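Local coordinates for protein ATP phosphoribosyltransferase regulatory subunit (Thermotoga maritima, PDB 1USY) that is probably required for the first step of histidine biosynthesis and may allow histidine to feedback-regulate ATP phosphoribosyltransferase, at residues G133-L138 and T226-I231; L139-K144 and L173-K178; D155-A160 and E222-L227. All coordinates share one frame; numbering follows the deposited sequence.

All three contacts lie in or beside the helical part of the chain between strands 125-131 and 220-223. Contacts 1 and 3 are the inner ones and share T226 and L227 of the loop after strand 220-223. Contact 1 sets a tyrosine ring of helix 135-139 against that loop. Contact 3 brings in the end of helix 147-156 and is mainly ionic, close to bound histidine. Contact 2 lies further out, about 25 Å from the chain centre to its own centre. Its isoleucine packing is buried, and its salt bridge, with a weak hydrogen bond, involves an exposed glutamate. R175 joins it to contact 1 through D137, and L225 joins contacts 1 and 3 through Y135.

Contact 1: G133-L138 and T226-I231; sequences GVYEDL and TLARTI
Y135 carries this contact, and its ring rests on A228 and I231. The protein belongs to the class II aminoacyl-tRNA synthetase family, and the contact joins two connections next to its mixed sheet. Residues 133-138 lead from strand 125-131 into helix 135-139. Residues 226-231 belong to the loop between strands 220-223 and 237-243.

The Y135 ring lies between two side chains. A228 CB is over one face, offset toward the rim, and is 4.1 Å from Y135 CZ. V134 CG1 of the same segment sits over the centre of the opposite face, 3.6 Å above the ring plane. I231 comes in obliquely. Its CG1 meets Y135 CD1 at 3.3 Å, and its CD1 is 3.8 Å from Y135 CB. The apolar contact thus runs from CB of the tyrosine to CZ at the far end of its ring.

The phenol end reaches the loop backbone. T226 O lies at the ring edge, in its plane, but its angle to Y135 OH is poor for a hydrogen bond. The hydroxyl is instead hydrogen-bonded to L225 O, one residue earlier in the same loop. Y135 CG is anti to the carbonyl carbon (chi1 -59°), which sends the ring from helix 135-139 across to the loop.

Helix 147-156 adds a further layer. L151 touches both Y135 and A228, and I154 touches T226. The loop also has bonds of its own. I231 N donates to A228 O at 2.9 Å. The T230 hydroxyl turns back on the chain, and OG1 donates to L227 O at 2.6 Å, tilted 22° from the carbonyl plane.

Contact 2: L139-K144 and L173-K178; sequences LKEIPK and LSRVEK
I142 and E141 point toward the first turn of helix 174-185 and meet it in different ways. I142 makes the apolar half. Its side chain crosses that of L173 at about a right angle. I142 CG1 and CD1 both touch the same branch of L173, with CD1 3.4 Å from L173 CD2. The end of I142 also reaches V176, where CD1 lies 3.8 Å from V176 CG2. I142 CG1 is anti to the carbonyl carbon (chi1 -71°), which turns it toward L173, and the extended chi2 (161°) carries CD1 on between the leucine and the valine. V176 is further covered by I154 and I162, and L173 by L165, so this half is buried among helices.

E141 makes the polar half. Its chain is extended beyond CG and approaches R175 obliquely. The carboxylate and guanidinium planes are 78° apart, so the two groups do not form a flat paired bridge. One oxygen does the work. E141 OE2 lies at the guanidinium edge, in its plane, and accepts a weak hydrogen bond from R175 NH1 at 3.4 Å. The bond is nearly straight. The same oxygen also sits beside the aliphatic part of the arginine.

R175 has other acidic partners. NE forms a salt bridge with D196, and NH2 forms one with D137, which fixes the guanidinium from other directions.

L173 is the N-cap residue of helix 174-185. The arrangement is a loop packed against a helix N-terminus, in the helical part of a class II synthetase-like fold.

Contact 3: D155-A160 and E222-L227; sequences DTKNLA and EIDLTL
K157 reaches D224 with the end of its side chain, CE and NZ, from a Schellman motif to an Asx turn. The Schellman motif ends helix 147-156, with K157 at positive phi. The Asx turn follows strand 220-223, the outermost strand of the mixed sheet within this chain. K157 and L159 belong to the pocket of bound histidine, and the K157 side chain is about 4 Å from the ligand.

The ionic contact is a salt bridge with a hydrogen bond. K157 NZ donates to D224 OD2 at 2.8 Å. The two side chains come from opposite directions. The ammonium meets the syn side of the oxygen, 18° out of the carboxylate plane. R187 holds the same oxygen in a second salt bridge. E128 is also close, and the two basic groups would tend to offset this gathering of negative charge.

The packing contacts lie beside this bridge. T226 crosses the lysine chain at about a right angle. K157 CE is 3.3 Å from T226 OG1 and 3.7 Å from T226 CG2. D155 meets the next residue of the loop, with OD1 3.3 Å from L227 CA. Its CG is anti to the backbone N (chi1 -157°), which brings the carboxylate back to the loop although CB points away from it. S183 of helix 174-185 touches K157, D224 and T226.

A hydrogen bond within the loop steadies the carboxylate. In the Asx turn T226 N donates to D224 OD1 at 2.7 Å, nearly along the C-O axis of that oxygen.

Contact 1: G133-L138 and T226-I231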
ATOM      1  N   GLY B 133     -13.990  20.266  34.156  1.00 24.19           N
ATOM      2  CA  GLY B 133     -13.604  21.534  34.767  1.00 22.30           C
ATOM      3  C   GLY B 133     -13.071  21.401  36.189  1.00 23.22           C
ATOM      4  O   GLY B 133     -12.745  22.381  36.828  1.00 18.78           O
ATOM      5  N   VAL B 134     -12.951  20.175  36.676  1.00 26.05           N
ATOM      6  CA  VAL B 134     -12.435  19.930  38.019  1.00 26.38           C
ATOM      7  C   VAL B 134     -10.891  19.991  38.114  1.00 24.27           C
ATOM      8  O   VAL B 134     -10.335  20.307  39.164  1.00 23.91           O
ATOM      9  CB  VAL B 134     -12.998  18.582  38.595  1.00 27.49           C
ATOM     10  CG1 VAL B 134     -12.709  17.410  37.680  1.00 31.66           C
ATOM     11  CG2 VAL B 134     -12.435  18.290  39.960  1.00 33.14           C
ATOM     12  N   TYR B 135     -10.207  19.706  37.016  1.00 22.76           N
ATOM     13  CA  TYR B 135      -8.775  19.434  37.084  1.00 20.45           C
ATOM     14  C   TYR B 135      -7.884  20.651  37.294  1.00 20.87           C
ATOM     15  O   TYR B 135      -6.981  20.595  38.126  1.00 16.38           O
ATOM     16  CB  TYR B 135      -8.325  18.577  35.890  1.00 24.95           C
ATOM     17  CG  TYR B 135      -9.062  17.270  35.849  1.00 15.95           C
ATOM     18  CD1 TYR B 135      -9.767  16.863  34.720  1.00 20.17           C
ATOM     19  CD2 TYR B 135      -9.076  16.451  36.973  1.00 24.03           C
ATOM     20  CE1 TYR B 135     -10.479  15.631  34.709  1.00 13.77           C
ATOM     21  CE2 TYR B 135      -9.773  15.246  36.993  1.00 17.05           C
ATOM     22  CZ  TYR B 135     -10.473  14.847  35.873  1.00 19.58           C
ATOM     23  OH  TYR B 135     -11.128  13.652  35.943  1.00  8.16           O
ATOM     24  N   GLU B 136      -8.154  21.734  36.559  1.00 22.81           N
ATOM     25  CA  GLU B 136      -7.390  22.980  36.650  1.00 26.90           C
ATOM     26  C   GLU B 136      -7.329  23.419  38.105  1.00 28.13           C
ATOM     27  O   GLU B 136      -6.250  23.688  38.655  1.00 22.85           O
ATOM     28  CB  GLU B 136      -8.069  24.095  35.840  1.00 33.58           C
ATOM     29  CG  GLU B 136      -7.256  24.635  34.662  1.00 45.51           C
ATOM     30  CD  GLU B 136      -8.105  25.122  33.473  1.00 51.51           C
ATOM     31  OE1 GLU B 136      -9.267  24.652  33.288  1.00 54.52           O
ATOM     32  OE2 GLU B 136      -7.605  25.978  32.701  1.00 50.83           O
ATOM     33  N   ASP B 137      -8.512  23.461  38.714  1.00 26.22           N
ATOM     34  CA  ASP B 137      -8.689  23.858  40.093  1.00 22.81           C
ATOM     35  C   ASP B 137      -7.933  22.951  41.031  1.00 17.18           C
ATOM     36  O   ASP B 137      -7.378  23.414  42.008  1.00 16.91           O
ATOM     37  CB  ASP B 137     -10.167  23.830  40.445  1.00 26.69           C
ATOM     38  CG  ASP B 137     -10.423  24.227  41.882  1.00 28.95           C
ATOM     39  OD1 ASP B 137     -11.071  23.413  42.601  1.00 32.95           O
ATOM     40  OD2 ASP B 137      -9.997  25.311  42.369  1.00 18.39           O
ATOM     41  N   LEU B 138      -7.914  21.663  40.731  1.00 18.23           N
ATOM     42  CA  LEU B 138      -7.152  20.707  41.542  1.00 24.34           C
ATOM     43  C   LEU B 138      -5.611  20.810  41.367  1.00 24.58           C
ATOM     44  O   LEU B 138      -4.863  20.641  42.318  1.00 25.37           O
ATOM     45  CB  LEU B 138      -7.621  19.270  41.259  1.00 25.35           C
ATOM     46  CG  LEU B 138      -8.541  18.508  42.228  1.00 22.82           C
ATOM     47  CD1 LEU B 138      -8.548  17.062  41.867  1.00 26.01           C
ATOM     48  CD2 LEU B 138      -8.146  18.657  43.697  1.00 27.88           C
ATOM     49  N   THR B 226     -12.959  11.098  38.475  1.00 10.95           N
ATOM     50  CA  THR B 226     -11.659  10.665  37.979  1.00 17.61           C
ATOM     51  C   THR B 226     -11.706  10.717  36.432  1.00 24.25           C
ATOM     52  O   THR B 226     -12.461  11.482  35.848  1.00 36.71           O
ATOM     53  CB  THR B 226     -11.368   9.253  38.540  1.00 17.26           C
ATOM     54  OG1 THR B 226     -12.381   8.340  38.160  1.00 24.85           O
ATOM     55  CG2 THR B 226     -11.306   9.232  40.076  1.00 14.58           C
ATOM     56  N   LEU B 227     -10.912   9.910  35.821  1.00 29.11           N
ATOM     57  CA  LEU B 227     -10.754   9.822  34.339  1.00 35.27           C
ATOM     58  C   LEU B 227     -10.434  11.223  33.772  1.00 32.70           C
ATOM     59  O   LEU B 227     -11.269  11.901  33.139  1.00 32.99           O
ATOM     60  CB  LEU B 227     -11.974   9.088  33.614  1.00 37.56           C
ATOM     61  CG  LEU B 227     -13.417   9.679  33.440  1.00 38.48           C
ATOM     62  CD1 LEU B 227     -14.450   8.529  33.395  1.00 26.35           C
ATOM     63  CD2 LEU B 227     -13.936  10.626  34.524  1.00 44.87           C
ATOM     64  N   ALA B 228      -9.177  11.526  34.066  1.00 29.44           N
ATOM     65  CA  ALA B 228      -8.482  12.738  33.695  1.00 33.35           C
ATOM     66  C   ALA B 228      -8.115  12.719  32.196  1.00 34.25           C
ATOM     67  O   ALA B 228      -7.907  13.762  31.576  1.00 34.49           O
ATOM     68  CB  ALA B 228      -7.183  12.851  34.510  1.00 33.39           C
ATOM     69  N   ARG B 229      -8.033  11.517  31.595  1.00 29.00           N
ATOM     70  CA  ARG B 229      -7.665  11.418  30.145  1.00 33.36           C
ATOM     71  C   ARG B 229      -8.761  11.997  29.259  1.00 35.27           C
ATOM     72  O   ARG B 229      -8.516  12.313  28.084  1.00 42.59           O
ATOM     73  CB  ARG B 229      -7.425   9.972  29.665  1.00 31.40           C
ATOM     74  CG  ARG B 229      -8.169   8.916  30.456  1.00 24.78           C
ATOM     75  CD  ARG B 229      -9.475   8.478  29.806  1.00 29.35           C
ATOM     76  NE  ARG B 229     -10.229   7.588  30.679  1.00 40.31           N
ATOM     77  CZ  ARG B 229      -9.717   6.474  31.211  1.00 48.49           C
ATOM     78  NH1 ARG B 229      -8.451   6.101  30.947  1.00 48.30           N
ATOM     79  NH2 ARG B 229     -10.393   5.665  32.032  1.00 49.57           N
ATOM     80  N   THR B 230      -9.983  12.249  29.736  1.00 34.11           N
ATOM     81  CA  THR B 230     -10.978  13.000  28.985  1.00 31.25           C
ATOM     82  C   THR B 230     -10.606  14.496  28.870  1.00 36.38           C
ATOM     83  O   THR B 230     -11.331  15.266  28.228  1.00 34.26           O
ATOM     84  CB  THR B 230     -12.308  12.902  29.677  1.00 28.65           C
ATOM     85  OG1 THR B 230     -12.102  13.249  31.046  1.00 28.47           O
ATOM     86  CG2 THR B 230     -12.808  11.461  29.721  1.00 23.10           C
ATOM     87  N   ILE B 231      -9.491  14.899  29.492  1.00 40.02           N
ATOM     88  CA  ILE B 231      -9.080  16.314  29.563  1.00 43.60           C
ATOM     89  C   ILE B 231      -8.690  16.896  28.206  1.00 44.21           C
ATOM     90  O   ILE B 231      -9.171  17.959  27.805  1.00 47.93           O
ATOM     91  CB  ILE B 231      -7.936  16.511  30.604  1.00 43.99           C
ATOM     92  CG1 ILE B 231      -8.415  17.382  31.759  1.00 45.38           C
ATOM     93  CG2 ILE B 231      -6.670  17.094  29.962  1.00 42.38           C
ATOM     94  CD1 ILE B 231      -7.363  18.417  32.235  1.00 54.80           C
TER

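Contact 2: L139-K144 and L173-K178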
ATOM      1  N   LEU B 139      -5.163  21.146  40.132  1.00 25.00           N
ATOM      2  CA  LEU B 139      -3.754  20.995  39.744  1.00 23.28           C
ATOM      3  C   LEU B 139      -2.904  22.046  40.444  1.00 29.01           C
ATOM      4  O   LEU B 139      -2.054  21.733  41.282  1.00 33.06           O
ATOM      5  CB  LEU B 139      -3.587  21.135  38.249  1.00 22.44           C
ATOM      6  CG  LEU B 139      -3.295  19.809  37.535  1.00 15.98           C
ATOM      7  CD1 LEU B 139      -3.326  18.579  38.473  1.00 13.63           C
ATOM      8  CD2 LEU B 139      -4.307  19.542  36.421  1.00 14.98           C
ATOM      9  N   LYS B 140      -3.074  23.339  40.148  1.00 29.99           N
ATOM     10  CA  LYS B 140      -2.232  24.253  40.904  1.00 32.40           C
ATOM     11  C   LYS B 140      -2.808  24.470  42.333  1.00 34.03           C
ATOM     12  O   LYS B 140      -3.949  24.945  42.528  1.00 38.22           O
ATOM     13  CB  LYS B 140      -1.954  25.596  40.287  1.00 32.76           C
ATOM     14  CG  LYS B 140      -0.577  26.111  40.804  1.00 27.35           C
ATOM     15  CD  LYS B 140       0.541  25.040  40.740  1.00 22.77           C
ATOM     16  CE  LYS B 140       1.085  24.850  39.327  1.00 15.11           C
ATOM     17  NZ  LYS B 140       1.467  26.119  38.697  1.00 23.93           N
ATOM     18  N   GLU B 141      -1.882  24.060  43.105  1.00 31.23           N
ATOM     19  CA  GLU B 141      -1.751  23.956  44.542  1.00 28.11           C
ATOM     20  C   GLU B 141      -0.530  23.052  44.637  1.00 22.38           C
ATOM     21  O   GLU B 141       0.234  23.099  45.605  1.00 19.22           O
ATOM     22  CB  GLU B 141      -3.013  23.304  45.186  1.00 33.47           C
ATOM     23  CG  GLU B 141      -3.290  23.768  46.637  1.00 38.96           C
ATOM     24  CD  GLU B 141      -4.631  23.248  47.197  1.00 44.09           C
ATOM     25  OE1 GLU B 141      -5.256  23.906  48.117  1.00 47.11           O
ATOM     26  OE2 GLU B 141      -5.138  22.149  46.749  1.00 44.50           O
ATOM     27  N   ILE B 142      -0.463  22.298  43.532  1.00 18.34           N
ATOM     28  CA  ILE B 142       0.522  21.248  43.252  1.00 13.14           C
ATOM     29  C   ILE B 142       1.557  21.690  42.202  1.00 10.39           C
ATOM     30  O   ILE B 142       1.215  22.209  41.136  1.00 11.34           O
ATOM     31  CB  ILE B 142      -0.278  20.043  42.734  1.00 12.33           C
ATOM     32  CG1 ILE B 142      -1.084  19.386  43.868  1.00 10.27           C
ATOM     33  CG2 ILE B 142       0.594  18.947  42.101  1.00 14.66           C
ATOM     34  CD1 ILE B 142      -2.231  18.503  43.373  1.00 13.34           C
ATOM     35  N   PRO B 143       2.849  21.321  42.464  1.00 10.58           N
ATOM     36  CA  PRO B 143       3.999  21.627  41.574  1.00 12.65           C
ATOM     37  C   PRO B 143       3.890  21.250  40.097  1.00 14.64           C
ATOM     38  O   PRO B 143       3.333  20.209  39.772  1.00 12.60           O
ATOM     39  CB  PRO B 143       5.163  20.870  42.236  1.00 11.36           C
ATOM     40  CG  PRO B 143       4.823  20.912  43.691  1.00 14.43           C
ATOM     41  CD  PRO B 143       3.294  20.644  43.703  1.00 11.14           C
ATOM     42  N   LYS B 144       4.433  22.111  39.231  1.00 21.82           N
ATOM     43  CA  LYS B 144       4.266  22.054  37.760  1.00 27.51           C
ATOM     44  C   LYS B 144       4.444  20.676  37.107  1.00 29.72           C
ATOM     45  O   LYS B 144       3.491  20.131  36.560  1.00 26.96           O
ATOM     46  CB  LYS B 144       5.173  23.082  37.055  1.00 30.08           C
ATOM     47  CG  LYS B 144       4.601  24.492  36.951  1.00 33.79           C
ATOM     48  CD  LYS B 144       3.873  24.720  35.630  1.00 34.91           C
ATOM     49  CE  LYS B 144       2.604  25.560  35.813  1.00 33.21           C
ATOM     50  NZ  LYS B 144       2.893  27.023  35.830  1.00 18.40           N
ATOM     51  N   LEU B 173      -1.939  16.741  48.970  1.00 32.15           N
ATOM     52  CA  LEU B 173      -2.827  16.256  47.908  1.00 28.93           C
ATOM     53  C   LEU B 173      -4.129  15.624  48.475  1.00 29.63           C
ATOM     54  O   LEU B 173      -4.795  14.795  47.813  1.00 27.37           O
ATOM     55  CB  LEU B 173      -2.081  15.280  46.979  1.00 28.18           C
ATOM     56  CG  LEU B 173      -0.608  15.542  46.616  1.00 24.21           C
ATOM     57  CD1 LEU B 173       0.134  14.242  46.413  1.00 17.92           C
ATOM     58  CD2 LEU B 173      -0.467  16.339  45.357  1.00 23.62           C
ATOM     59  N   SER B 174      -4.476  16.041  49.698  1.00 29.01           N
ATOM     60  CA  SER B 174      -5.705  15.629  50.403  1.00 29.70           C
ATOM     61  C   SER B 174      -7.020  15.843  49.623  1.00 30.40           C
ATOM     62  O   SER B 174      -7.939  15.011  49.687  1.00 31.68           O
ATOM     63  CB  SER B 174      -5.811  16.333  51.763  1.00 26.98           C
ATOM     64  OG  SER B 174      -6.315  17.629  51.574  1.00 31.63           O
ATOM     65  N   ARG B 175      -7.129  16.953  48.894  1.00 29.06           N
ATOM     66  CA  ARG B 175      -8.302  17.113  48.042  1.00 30.14           C
ATOM     67  C   ARG B 175      -8.246  16.268  46.772  1.00 30.72           C
ATOM     68  O   ARG B 175      -9.299  16.005  46.165  1.00 33.99           O
ATOM     69  CB  ARG B 175      -8.626  18.584  47.725  1.00 31.88           C
ATOM     70  CG  ARG B 175      -7.456  19.542  47.621  1.00 36.01           C
ATOM     71  CD  ARG B 175      -7.874  21.030  47.576  1.00 35.10           C
ATOM     72  NE  ARG B 175      -9.085  21.235  46.783  1.00 37.69           N
ATOM     73  CZ  ARG B 175      -9.159  21.857  45.608  1.00 34.26           C
ATOM     74  NH1 ARG B 175      -8.087  22.400  45.032  1.00 31.38           N
ATOM     75  NH2 ARG B 175     -10.328  21.941  45.000  1.00 36.09           N
ATOM     76  N   VAL B 176      -7.046  15.804  46.380  1.00 26.86           N
ATOM     77  CA  VAL B 176      -6.937  14.806  45.313  1.00 18.51           C
ATOM     78  C   VAL B 176      -7.455  13.472  45.867  1.00 20.32           C
ATOM     79  O   VAL B 176      -8.289  12.799  45.260  1.00 16.51           O
ATOM     80  CB  VAL B 176      -5.496  14.613  44.817  1.00 18.18           C
ATOM     81  CG1 VAL B 176      -5.443  13.499  43.779  1.00  7.33           C
ATOM     82  CG2 VAL B 176      -4.933  15.899  44.219  1.00 14.80           C
ATOM     83  N   GLU B 177      -6.976  13.121  47.052  1.00 20.75           N
ATOM     84  CA  GLU B 177      -7.392  11.888  47.715  1.00 24.83           C
ATOM     85  C   GLU B 177      -8.921  11.833  47.912  1.00 27.44           C
ATOM     86  O   GLU B 177      -9.513  10.756  47.864  1.00 25.75           O
ATOM     87  CB  GLU B 177      -6.680  11.750  49.066  1.00 26.55           C
ATOM     88  CG  GLU B 177      -5.159  11.583  48.943  1.00 27.12           C
ATOM     89  CD  GLU B 177      -4.395  11.937  50.213  1.00 29.76           C
ATOM     90  OE1 GLU B 177      -4.973  12.613  51.106  1.00 25.07           O
ATOM     91  OE2 GLU B 177      -3.197  11.558  50.317  1.00 32.27           O
ATOM     92  N   LYS B 178      -9.548  12.998  48.102  1.00 24.07           N
ATOM     93  CA  LYS B 178     -10.971  13.052  48.403  1.00 27.36           C
ATOM     94  C   LYS B 178     -11.798  12.778  47.142  1.00 28.79           C
ATOM     95  O   LYS B 178     -12.762  11.987  47.167  1.00 26.12           O
ATOM     96  CB  LYS B 178     -11.342  14.382  49.063  1.00 32.83           C
ATOM     97  CG  LYS B 178     -12.607  14.354  49.899  1.00 36.35           C
ATOM     98  CD  LYS B 178     -13.549  15.491  49.476  1.00 47.29           C
ATOM     99  CE  LYS B 178     -14.942  15.358  50.103  1.00 47.68           C
ATOM    100  NZ  LYS B 178     -15.996  15.714  49.120  1.00 50.15           N
TER

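Contact 3: D155-A160 and E222-L227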
ATOM      1  N   ASP B 155      -6.593   9.052  37.279  1.00 16.95           N
ATOM      2  CA  ASP B 155      -7.200   8.293  36.200  1.00 24.39           C
ATOM      3  C   ASP B 155      -7.258   6.816  36.572  1.00 23.83           C
ATOM      4  O   ASP B 155      -8.158   6.080  36.215  1.00 16.79           O
ATOM      5  CB  ASP B 155      -6.263   8.411  35.008  1.00 30.98           C
ATOM      6  CG  ASP B 155      -6.951   8.174  33.702  1.00 39.33           C
ATOM      7  OD1 ASP B 155      -8.169   7.798  33.676  1.00 43.73           O
ATOM      8  OD2 ASP B 155      -6.302   8.344  32.640  1.00 45.96           O
ATOM      9  N   THR B 156      -6.252   6.435  37.323  1.00 21.76           N
ATOM     10  CA  THR B 156      -5.965   5.085  37.654  1.00 14.98           C
ATOM     11  C   THR B 156      -6.447   4.784  39.087  1.00 21.52           C
ATOM     12  O   THR B 156      -6.377   3.628  39.559  1.00 20.75           O
ATOM     13  CB  THR B 156      -4.493   4.988  37.422  1.00 12.69           C
ATOM     14  OG1 THR B 156      -4.278   4.155  36.275  1.00  4.65           O
ATOM     15  CG2 THR B 156      -3.764   4.414  38.549  1.00  5.59           C
ATOM     16  N   LYS B 157      -7.006   5.821  39.728  1.00 13.02           N
ATOM     17  CA  LYS B 157      -7.463   5.770  41.114  1.00 14.48           C
ATOM     18  C   LYS B 157      -6.392   5.175  42.037  1.00 17.58           C
ATOM     19  O   LYS B 157      -6.711   4.586  43.087  1.00 14.53           O
ATOM     20  CB  LYS B 157      -8.769   4.982  41.269  1.00 13.16           C
ATOM     21  CG  LYS B 157      -9.823   5.282  40.259  1.00 21.14           C
ATOM     22  CD  LYS B 157     -11.197   4.752  40.689  1.00 21.05           C
ATOM     23  CE  LYS B 157     -12.314   5.656  40.131  1.00 27.41           C
ATOM     24  NZ  LYS B 157     -13.703   5.111  40.150  1.00 24.18           N
ATOM     25  N   ASN B 158      -5.135   5.311  41.623  1.00 13.88           N
ATOM     26  CA  ASN B 158      -3.986   4.973  42.439  1.00 11.69           C
ATOM     27  C   ASN B 158      -3.882   5.816  43.723  1.00 11.89           C
ATOM     28  O   ASN B 158      -2.983   6.630  43.924  1.00 16.28           O
ATOM     29  CB  ASN B 158      -2.717   5.062  41.619  1.00 11.24           C
ATOM     30  CG  ASN B 158      -1.634   4.145  42.132  1.00 15.67           C
ATOM     31  OD1 ASN B 158      -0.824   3.631  41.363  1.00 18.48           O
ATOM     32  ND2 ASN B 158      -1.608   3.929  43.433  1.00  8.43           N
ATOM     33  N   LEU B 159      -4.801   5.554  44.617  1.00 14.70           N
ATOM     34  CA  LEU B 159      -4.856   6.227  45.885  1.00 17.21           C
ATOM     35  C   LEU B 159      -3.617   5.982  46.733  1.00 20.57           C
ATOM     36  O   LEU B 159      -3.206   6.855  47.529  1.00 20.65           O
ATOM     37  CB  LEU B 159      -6.098   5.786  46.636  1.00 13.24           C
ATOM     38  CG  LEU B 159      -6.204   6.476  47.977  1.00 23.46           C
ATOM     39  CD1 LEU B 159      -6.273   8.018  47.773  1.00 26.09           C
ATOM     40  CD2 LEU B 159      -7.407   5.943  48.732  1.00 26.29           C
ATOM     41  N   ALA B 160      -3.016   4.807  46.570  1.00 23.85           N
ATOM     42  CA  ALA B 160      -1.830   4.446  47.369  1.00 23.27           C
ATOM     43  C   ALA B 160      -0.549   5.210  46.966  1.00 22.05           C
ATOM     44  O   ALA B 160       0.271   5.539  47.837  1.00 20.85           O
ATOM     45  CB  ALA B 160      -1.586   2.942  47.325  1.00 21.08           C
ATOM     46  N   GLU B 222     -24.674   8.204  38.914  1.00 16.43           N
ATOM     47  CA  GLU B 222     -23.573   8.398  39.850  1.00 20.80           C
ATOM     48  C   GLU B 222     -22.525   9.396  39.374  1.00 17.21           C
ATOM     49  O   GLU B 222     -22.420   9.726  38.201  1.00 23.29           O
ATOM     50  CB  GLU B 222     -22.932   7.078  40.319  1.00 23.18           C
ATOM     51  CG  GLU B 222     -23.428   5.853  39.617  1.00 30.04           C
ATOM     52  CD  GLU B 222     -23.233   4.565  40.384  1.00 30.25           C
ATOM     53  OE1 GLU B 222     -24.239   4.040  40.898  1.00 29.32           O
ATOM     54  OE2 GLU B 222     -22.100   4.036  40.401  1.00 31.91           O
ATOM     55  N   ILE B 223     -21.761   9.887  40.311  1.00 14.55           N
ATOM     56  CA  ILE B 223     -20.867  10.968  40.044  1.00 13.81           C
ATOM     57  C   ILE B 223     -19.456  10.468  40.233  1.00 12.09           C
ATOM     58  O   ILE B 223     -19.151   9.872  41.256  1.00 16.79           O
ATOM     59  CB  ILE B 223     -21.167  12.097  41.033  1.00 16.06           C
ATOM     60  CG1 ILE B 223     -22.600  12.655  40.828  1.00 19.24           C
ATOM     61  CG2 ILE B 223     -20.047  13.129  40.985  1.00 13.72           C
ATOM     62  CD1 ILE B 223     -22.757  13.776  39.772  1.00 23.76           C
ATOM     63  N   ASP B 224     -18.607  10.681  39.240  1.00 16.68           N
ATOM     64  CA  ASP B 224     -17.202  10.210  39.293  1.00 18.08           C
ATOM     65  C   ASP B 224     -16.295  11.167  38.527  1.00 11.84           C
ATOM     66  O   ASP B 224     -16.381  11.294  37.324  1.00 15.27           O
ATOM     67  CB  ASP B 224     -17.073   8.805  38.703  1.00 14.70           C
ATOM     68  CG  ASP B 224     -15.643   8.257  38.784  1.00 22.06           C
ATOM     69  OD1 ASP B 224     -14.646   9.041  38.649  1.00 19.55           O
ATOM     70  OD2 ASP B 224     -15.442   7.032  38.981  1.00 10.87           O
ATOM     71  N   LEU B 225     -15.432  11.835  39.267  1.00 17.24           N
ATOM     72  CA  LEU B 225     -14.580  12.897  38.751  1.00 12.16           C
ATOM     73  C   LEU B 225     -13.143  12.428  38.431  1.00 15.82           C
ATOM     74  O   LEU B 225     -12.231  13.263  38.256  1.00 12.69           O
ATOM     75  CB  LEU B 225     -14.534  14.008  39.776  1.00 13.83           C
ATOM     76  CG  LEU B 225     -15.730  14.957  39.958  1.00 14.12           C
ATOM     77  CD1 LEU B 225     -16.998  14.595  39.166  1.00 14.39           C
ATOM     78  CD2 LEU B 225     -16.045  15.054  41.439  1.00 17.22           C
ATOM     79  N   THR B 226     -12.959  11.098  38.475  1.00 10.95           N
ATOM     80  CA  THR B 226     -11.659  10.665  37.979  1.00 17.61           C
ATOM     81  C   THR B 226     -11.706  10.717  36.432  1.00 24.25           C
ATOM     82  O   THR B 226     -12.461  11.482  35.848  1.00 36.71           O
ATOM     83  CB  THR B 226     -11.368   9.253  38.540  1.00 17.26           C
ATOM     84  OG1 THR B 226     -12.381   8.340  38.160  1.00 24.85           O
ATOM     85  CG2 THR B 226     -11.306   9.232  40.076  1.00 14.58           C
ATOM     86  N   LEU B 227     -10.912   9.910  35.821  1.00 29.11           N
ATOM     87  CA  LEU B 227     -10.754   9.822  34.339  1.00 35.27           C
ATOM     88  C   LEU B 227     -10.434  11.223  33.772  1.00 32.70           C
ATOM     89  O   LEU B 227     -11.269  11.901  33.139  1.00 32.99           O
ATOM     90  CB  LEU B 227     -11.974   9.088  33.614  1.00 37.56           C
ATOM     91  CG  LEU B 227     -13.417   9.679  33.440  1.00 38.48           C
ATOM     92  CD1 LEU B 227     -14.450   8.529  33.395  1.00 26.35           C
ATOM     93  CD2 LEU B 227     -13.936  10.626  34.524  1.00 44.87           C
TER